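Local structure of polysaccharide deacetylase (4WCJ) at residues F119-V128 / C138-M146. The protein probably removes N-acetyl groups from poly-beta-1,6-N-acetyl-D-glucosamine, as a zinc-binding family 4 carbohydrate esterase. Residues are numbered along the deposited sequence; the frame is centred on the assembly and turned at random.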
ATOM      1  N   PHE A 119       4.360   7.907   3.017  1.00 32.27           N
ATOM      2  CA  PHE A 119       3.971   6.697   2.311  1.00 30.51           C
ATOM      3  C   PHE A 119       3.356   5.676   3.258  1.00 29.61           C
ATOM      4  O   PHE A 119       3.614   5.683   4.462  1.00 30.35           O
ATOM      5  CB  PHE A 119       5.170   6.095   1.555  1.00 32.83           C
ATOM      6  CG  PHE A 119       6.327   5.685   2.439  1.00 34.43           C
ATOM      7  CD1 PHE A 119       7.143   6.636   3.036  1.00 37.20           C
ATOM      8  CD2 PHE A 119       6.619   4.342   2.634  1.00 36.05           C
ATOM      9  CE1 PHE A 119       8.203   6.258   3.835  1.00 36.20           C
ATOM     10  CE2 PHE A 119       7.682   3.958   3.428  1.00 36.15           C
ATOM     11  CZ  PHE A 119       8.478   4.915   4.022  1.00 35.07           C
ATOM     12  N   LEU A 120       2.513   4.809   2.707  1.00 27.69           N
ATOM     13  CA  LEU A 120       1.912   3.735   3.472  1.00 27.22           C
ATOM     14  C   LEU A 120       2.623   2.431   3.105  1.00 24.57           C
ATOM     15  O   LEU A 120       2.693   2.064   1.934  1.00 29.95           O
ATOM     16  CB  LEU A 120       0.407   3.633   3.187  1.00 30.76           C
ATOM     17  CG  LEU A 120      -0.537   3.341   4.362  1.00 32.55           C
ATOM     18  CD1 LEU A 120      -2.014   3.384   3.928  1.00 34.26           C
ATOM     19  CD2 LEU A 120      -0.205   2.025   5.036  1.00 32.12           C
ATOM     20  N   PHE A 121       3.141   1.736   4.111  1.00 27.00           N
ATOM     21  CA  PHE A 121       3.895   0.499   3.913  1.00 25.49           C
ATOM     22  C   PHE A 121       3.075  -0.681   4.423  1.00 24.56           C
ATOM     23  O   PHE A 121       2.974  -0.874   5.646  1.00 27.72           O
ATOM     24  CB  PHE A 121       5.228   0.590   4.662  1.00 23.96           C
ATOM     25  CG  PHE A 121       6.280  -0.400   4.210  1.00 26.23           C
ATOM     26  CD1 PHE A 121       6.117  -1.161   3.054  1.00 29.61           C
ATOM     27  CD2 PHE A 121       7.431  -0.581   4.979  1.00 27.05           C
ATOM     28  CE1 PHE A 121       7.104  -2.066   2.658  1.00 29.77           C
ATOM     29  CE2 PHE A 121       8.408  -1.493   4.587  1.00 27.33           C
ATOM     30  CZ  PHE A 121       8.250  -2.220   3.431  1.00 28.44           C
ATOM     31  N   PHE A 122       2.497  -1.453   3.503  1.00 24.83           N
ATOM     32  CA  PHE A 122       1.706  -2.620   3.871  1.00 25.64           C
ATOM     33  C   PHE A 122       2.610  -3.836   4.037  1.00 24.24           C
ATOM     34  O   PHE A 122       3.090  -4.377   3.051  1.00 27.40           O
ATOM     35  CB  PHE A 122       0.645  -2.910   2.807  1.00 25.72           C
ATOM     36  CG  PHE A 122      -0.385  -1.820   2.644  1.00 28.66           C
ATOM     37  CD1 PHE A 122      -1.477  -1.743   3.499  1.00 26.79           C
ATOM     38  CD2 PHE A 122      -0.277  -0.886   1.620  1.00 28.50           C
ATOM     39  CE1 PHE A 122      -2.438  -0.754   3.328  1.00 26.34           C
ATOM     40  CE2 PHE A 122      -1.234   0.108   1.452  1.00 30.16           C
ATOM     41  CZ  PHE A 122      -2.313   0.170   2.306  1.00 29.70           C
ATOM     42  N   VAL A 123       2.836  -4.276   5.268  1.00 23.65           N
ATOM     43  CA  VAL A 123       3.758  -5.380   5.480  1.00 23.90           C
ATOM     44  C   VAL A 123       3.079  -6.716   5.783  1.00 25.21           C
ATOM     45  O   VAL A 123       2.015  -6.774   6.403  1.00 26.43           O
ATOM     46  CB  VAL A 123       4.760  -5.049   6.606  1.00 24.15           C
ATOM     47  CG1 VAL A 123       5.476  -3.731   6.296  1.00 27.36           C
ATOM     48  CG2 VAL A 123       4.079  -4.946   7.983  1.00 25.06           C
ATOM     49  N   ILE A 124       3.701  -7.779   5.295  1.00 22.69           N
ATOM     50  CA  ILE A 124       3.354  -9.142   5.666  1.00 21.00           C
ATOM     51  C   ILE A 124       3.980  -9.374   7.029  1.00 24.61           C
ATOM     52  O   ILE A 124       5.161  -9.713   7.137  1.00 23.47           O
ATOM     53  CB  ILE A 124       3.872 -10.168   4.665  1.00 27.05           C
ATOM     54  CG1 ILE A 124       3.461  -9.777   3.245  1.00 27.98           C
ATOM     55  CG2 ILE A 124       3.332 -11.542   5.016  1.00 29.02           C
ATOM     56  CD1 ILE A 124       4.192 -10.529   2.186  1.00 25.27           C
ATOM     57  N   ALA A 125       3.198  -9.156   8.084  1.00 25.44           N
ATOM     58  CA  ALA A 125       3.777  -8.992   9.415  1.00 25.44           C
ATOM     59  C   ALA A 125       4.559 -10.214   9.867  1.00 25.92           C
ATOM     60  O   ALA A 125       5.546 -10.077  10.585  1.00 28.36           O
ATOM     61  CB  ALA A 125       2.676  -8.645  10.442  1.00 26.32           C
ATOM     62  N   GLY A 126       4.134 -11.402   9.439  1.00 24.85           N
ATOM     63  CA  GLY A 126       4.806 -12.631   9.813  1.00 26.00           C
ATOM     64  C   GLY A 126       6.073 -12.941   9.027  1.00 29.16           C
ATOM     65  O   GLY A 126       6.789 -13.885   9.357  1.00 31.85           O
ATOM     66  N   GLN A 127       6.350 -12.154   7.990  1.00 28.41           N
ATOM     67  CA  GLN A 127       7.552 -12.362   7.171  1.00 26.01           C
ATOM     68  C   GLN A 127       8.588 -11.264   7.387  1.00 26.21           C
ATOM     69  O   GLN A 127       9.682 -11.311   6.822  1.00 27.54           O
ATOM     70  CB  GLN A 127       7.194 -12.449   5.679  1.00 26.30           C
ATOM     71  CG  GLN A 127       6.382 -13.670   5.298  1.00 27.98           C
ATOM     72  CD  GLN A 127       7.111 -14.967   5.595  1.00 30.27           C
ATOM     73  OE1 GLN A 127       8.349 -15.017   5.588  1.00 32.51           O
ATOM     74  NE2 GLN A 127       6.349 -16.032   5.843  1.00 31.97           N
ATOM     75  N   VAL A 128       8.246 -10.267   8.195  1.00 28.12           N
ATOM     76  CA  VAL A 128       9.212  -9.224   8.540  1.00 27.66           C
ATOM     77  C   VAL A 128      10.445  -9.818   9.230  1.00 28.68           C
ATOM     78  O   VAL A 128      10.330 -10.675  10.110  1.00 31.41           O
ATOM     79  CB  VAL A 128       8.558  -8.156   9.437  1.00 29.71           C
ATOM     80  CG1 VAL A 128       9.605  -7.224  10.045  1.00 28.55           C
ATOM     81  CG2 VAL A 128       7.544  -7.377   8.626  1.00 30.83           C
ATOM     82  N   CYS A 138      12.600  -6.023   5.242  1.00 27.27           N
ATOM     83  CA  CYS A 138      12.977  -5.111   6.310  1.00 27.73           C
ATOM     84  C   CYS A 138      12.916  -5.834   7.647  1.00 25.39           C
ATOM     85  O   CYS A 138      12.093  -6.735   7.842  1.00 24.81           O
ATOM     86  CB  CYS A 138      12.047  -3.893   6.353  1.00 27.34           C
ATOM     87  SG  CYS A 138      12.135  -2.820   4.933  1.00 28.06           S
ATOM     88  N   SER A 139      13.803  -5.453   8.555  1.00 24.24           N
ATOM     89  CA  SER A 139      13.677  -5.871   9.949  1.00 28.40           C
ATOM     90  C   SER A 139      12.701  -4.952  10.681  1.00 26.53           C
ATOM     91  O   SER A 139      12.352  -3.880  10.183  1.00 26.45           O
ATOM     92  CB  SER A 139      15.040  -5.838  10.630  1.00 31.44           C
ATOM     93  OG  SER A 139      15.485  -4.492  10.762  1.00 32.74           O
ATOM     94  N   TRP A 140      12.263  -5.359  11.863  1.00 25.46           N
ATOM     95  CA  TRP A 140      11.441  -4.472  12.683  1.00 27.22           C
ATOM     96  C   TRP A 140      12.185  -3.183  13.053  1.00 26.92           C
ATOM     97  O   TRP A 140      11.577  -2.117  13.095  1.00 26.66           O
ATOM     98  CB  TRP A 140      10.963  -5.206  13.929  1.00 31.20           C
ATOM     99  CG  TRP A 140       9.858  -6.158  13.600  1.00 34.38           C
ATOM    100  CD1 TRP A 140       9.902  -7.521  13.642  1.00 36.08           C
ATOM    101  CD2 TRP A 140       8.554  -5.810  13.123  1.00 29.60           C
ATOM    102  NE1 TRP A 140       8.691  -8.042  13.249  1.00 35.55           N
ATOM    103  CE2 TRP A 140       7.852  -7.011  12.912  1.00 33.00           C
ATOM    104  CE3 TRP A 140       7.919  -4.596  12.841  1.00 31.24           C
ATOM    105  CZ2 TRP A 140       6.534  -7.037  12.461  1.00 35.05           C
ATOM    106  CZ3 TRP A 140       6.605  -4.618  12.392  1.00 31.88           C
ATOM    107  CH2 TRP A 140       5.929  -5.836  12.206  1.00 33.72           C
ATOM    108  N   GLU A 141      13.495  -3.269  13.291  1.00 26.72           N
ATOM    109  CA  GLU A 141      14.271  -2.061  13.591  1.00 29.29           C
ATOM    110  C   GLU A 141      14.192  -1.082  12.432  1.00 25.37           C
ATOM    111  O   GLU A 141      14.074   0.124  12.623  1.00 30.30           O
ATOM    112  CB  GLU A 141      15.736  -2.394  13.873  1.00 32.96           C
ATOM    113  CG  GLU A 141      15.971  -3.185  15.126  1.00 42.54           C
ATOM    114  CD  GLU A 141      17.442  -3.263  15.482  1.00 56.53           C
ATOM    115  OE1 GLU A 141      17.754  -3.631  16.636  1.00 64.46           O
ATOM    116  OE2 GLU A 141      18.284  -2.950  14.610  1.00 60.67           O
ATOM    117  N   GLN A 142      14.257  -1.617  11.220  1.00 27.43           N
ATOM    118  CA  GLN A 142      14.257  -0.784  10.035  1.00 26.00           C
ATOM    119  C   GLN A 142      12.891  -0.156   9.791  1.00 23.66           C
ATOM    120  O   GLN A 142      12.800   1.014   9.439  1.00 25.91           O
ATOM    121  CB  GLN A 142      14.717  -1.598   8.825  1.00 24.00           C
ATOM    122  CG  GLN A 142      16.237  -1.796   8.787  1.00 28.47           C
ATOM    123  CD  GLN A 142      16.662  -2.927   7.869  1.00 29.58           C
ATOM    124  OE1 GLN A 142      15.861  -3.807   7.535  1.00 27.28           O
ATOM    125  NE2 GLN A 142      17.929  -2.912   7.460  1.00 31.80           N
ATOM    126  N   ILE A 143      11.825  -0.925  10.006  1.00 21.49           N
ATOM    127  CA  ILE A 143      10.469  -0.382   9.903  1.00 20.52           C
ATOM    128  C   ILE A 143      10.251   0.712  10.962  1.00 22.89           C
ATOM    129  O   ILE A 143       9.735   1.801  10.659  1.00 25.51           O
ATOM    130  CB  ILE A 143       9.427  -1.498  10.062  1.00 20.48           C
ATOM    131  CG1 ILE A 143       9.433  -2.396   8.820  1.00 22.10           C
ATOM    132  CG2 ILE A 143       8.031  -0.911  10.293  1.00 24.88           C
ATOM    133  CD1 ILE A 143       8.719  -3.702   9.011  1.00 26.17           C
ATOM    134  N   LYS A 144      10.675   0.426  12.191  1.00 23.28           N
ATOM    135  CA  LYS A 144      10.566   1.387  13.280  1.00 25.74           C
ATOM    136  C   LYS A 144      11.279   2.692  12.958  1.00 27.15           C
ATOM    137  O   LYS A 144      10.768   3.770  13.269  1.00 28.03           O
ATOM    138  CB  LYS A 144      11.114   0.795  14.582  1.00 24.54           C
ATOM    139  CG  LYS A 144      10.197  -0.241  15.218  1.00 27.26           C
ATOM    140  CD  LYS A 144      10.861  -0.948  16.379  1.00 30.67           C
ATOM    141  CE  LYS A 144       9.977  -2.061  16.922  1.00 34.21           C
ATOM    142  NZ  LYS A 144      10.552  -2.710  18.128  1.00 37.45           N
ATOM    143  N   GLU A 145      12.451   2.604  12.339  1.00 25.99           N
ATOM    144  CA  GLU A 145      13.215   3.806  12.012  1.00 29.45           C
ATOM    145  C   GLU A 145      12.447   4.641  10.984  1.00 27.88           C
ATOM    146  O   GLU A 145      12.418   5.873  11.050  1.00 28.70           O
ATOM    147  CB  GLU A 145      14.605   3.437  11.490  1.00 33.63           C
ATOM    148  CG  GLU A 145      15.366   4.598  10.887  1.00 36.17           C
ATOM    149  CD  GLU A 145      16.722   4.198  10.332  1.00 39.81           C
ATOM    150  OE1 GLU A 145      17.360   5.051   9.680  1.00 43.42           O
ATOM    151  OE2 GLU A 145      17.152   3.040  10.550  1.00 35.72           O
ATOM    152  N   MET A 146      11.807   3.971  10.035  1.00 26.73           N
ATOM    153  CA  MET A 146      11.033   4.693   9.037  1.00 27.29           C
ATOM    154  C   MET A 146       9.785   5.326   9.637  1.00 25.10           C
ATOM    155  O   MET A 146       9.432   6.454   9.295  1.00 27.56           O
ATOM    156  CB  MET A 146      10.668   3.766   7.879  1.00 27.05           C
ATOM    157  CG  MET A 146      11.883   3.399   7.046  1.00 27.65           C
ATOM    158  SD  MET A 146      11.458   2.522   5.519  1.00 30.12           S
ATOM    159  CE  MET A 146      10.822   0.984   6.210  1.00 22.80           C
TER
HETATM  160  O   HOH W   1       8.076 -10.860  11.889  1.00 43.52           O
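Phe-119, Phe-121, Val-123 and Val-128 pack against Trp-140, Ile-143 and Met-146 in a buried, largely apolar strand-to-helix contact, where helix 140-146 covers one side of strand 119-123. The two axes run nearly antiparallel, at 159°, and 11.4 Å apart. A close contact lies past the strand's end: Val-128 CG1 sits over the face of the Trp-140 five-membered ring, 3.3 Å from its centroid and 9° off the normal, a CH-pi contact. Standing opposite the backbone N (chi1 168°), Val-128 CG1 reaches that ring and also meets Ile-143 CD1 at 3.8 Å. Along the strand, sulfur-aromatic contacts take over. Met-146 SD lies at the edge of the Phe-119 ring, 4.1 Å from Phe-119 CZ, and a bend at chi3 carries Met-146 CE to 3.8 Å from Phe-121 CE2. Cys-138 SG approaches the Phe-121 ring in its plane, while Val-123 CG1 covers one of its faces.

Strands 119-123 and 152-156 are parallel neighbours in the sheet, and helix 140-148 lies between them in sequence, which makes it the helix of a beta-alpha-beta crossover in the beta/alpha barrel of this deacetylase family. On the other side strand 119-123 pairs with strand 91-99. Asp-99 ends strand 91-99 and His-157 follows strand 152-156, both zinc ligands.

One water ties the loop to the helix start: it donates to Ala-125 O and Val-128 O and accepts from Trp-140 NE1 at 3.2 Å. With an alanine in place of Trp-140, Val-128 CG1 is likely to lose the ring face it rests on, and the water its N-H donor. Ser-139 and Gln-142 close the helix start as a capping box, with Ser-139 N donating almost straight to Gln-142 OE1 at 2.8 Å and Gln-142 N donating back to Ser-139 OG.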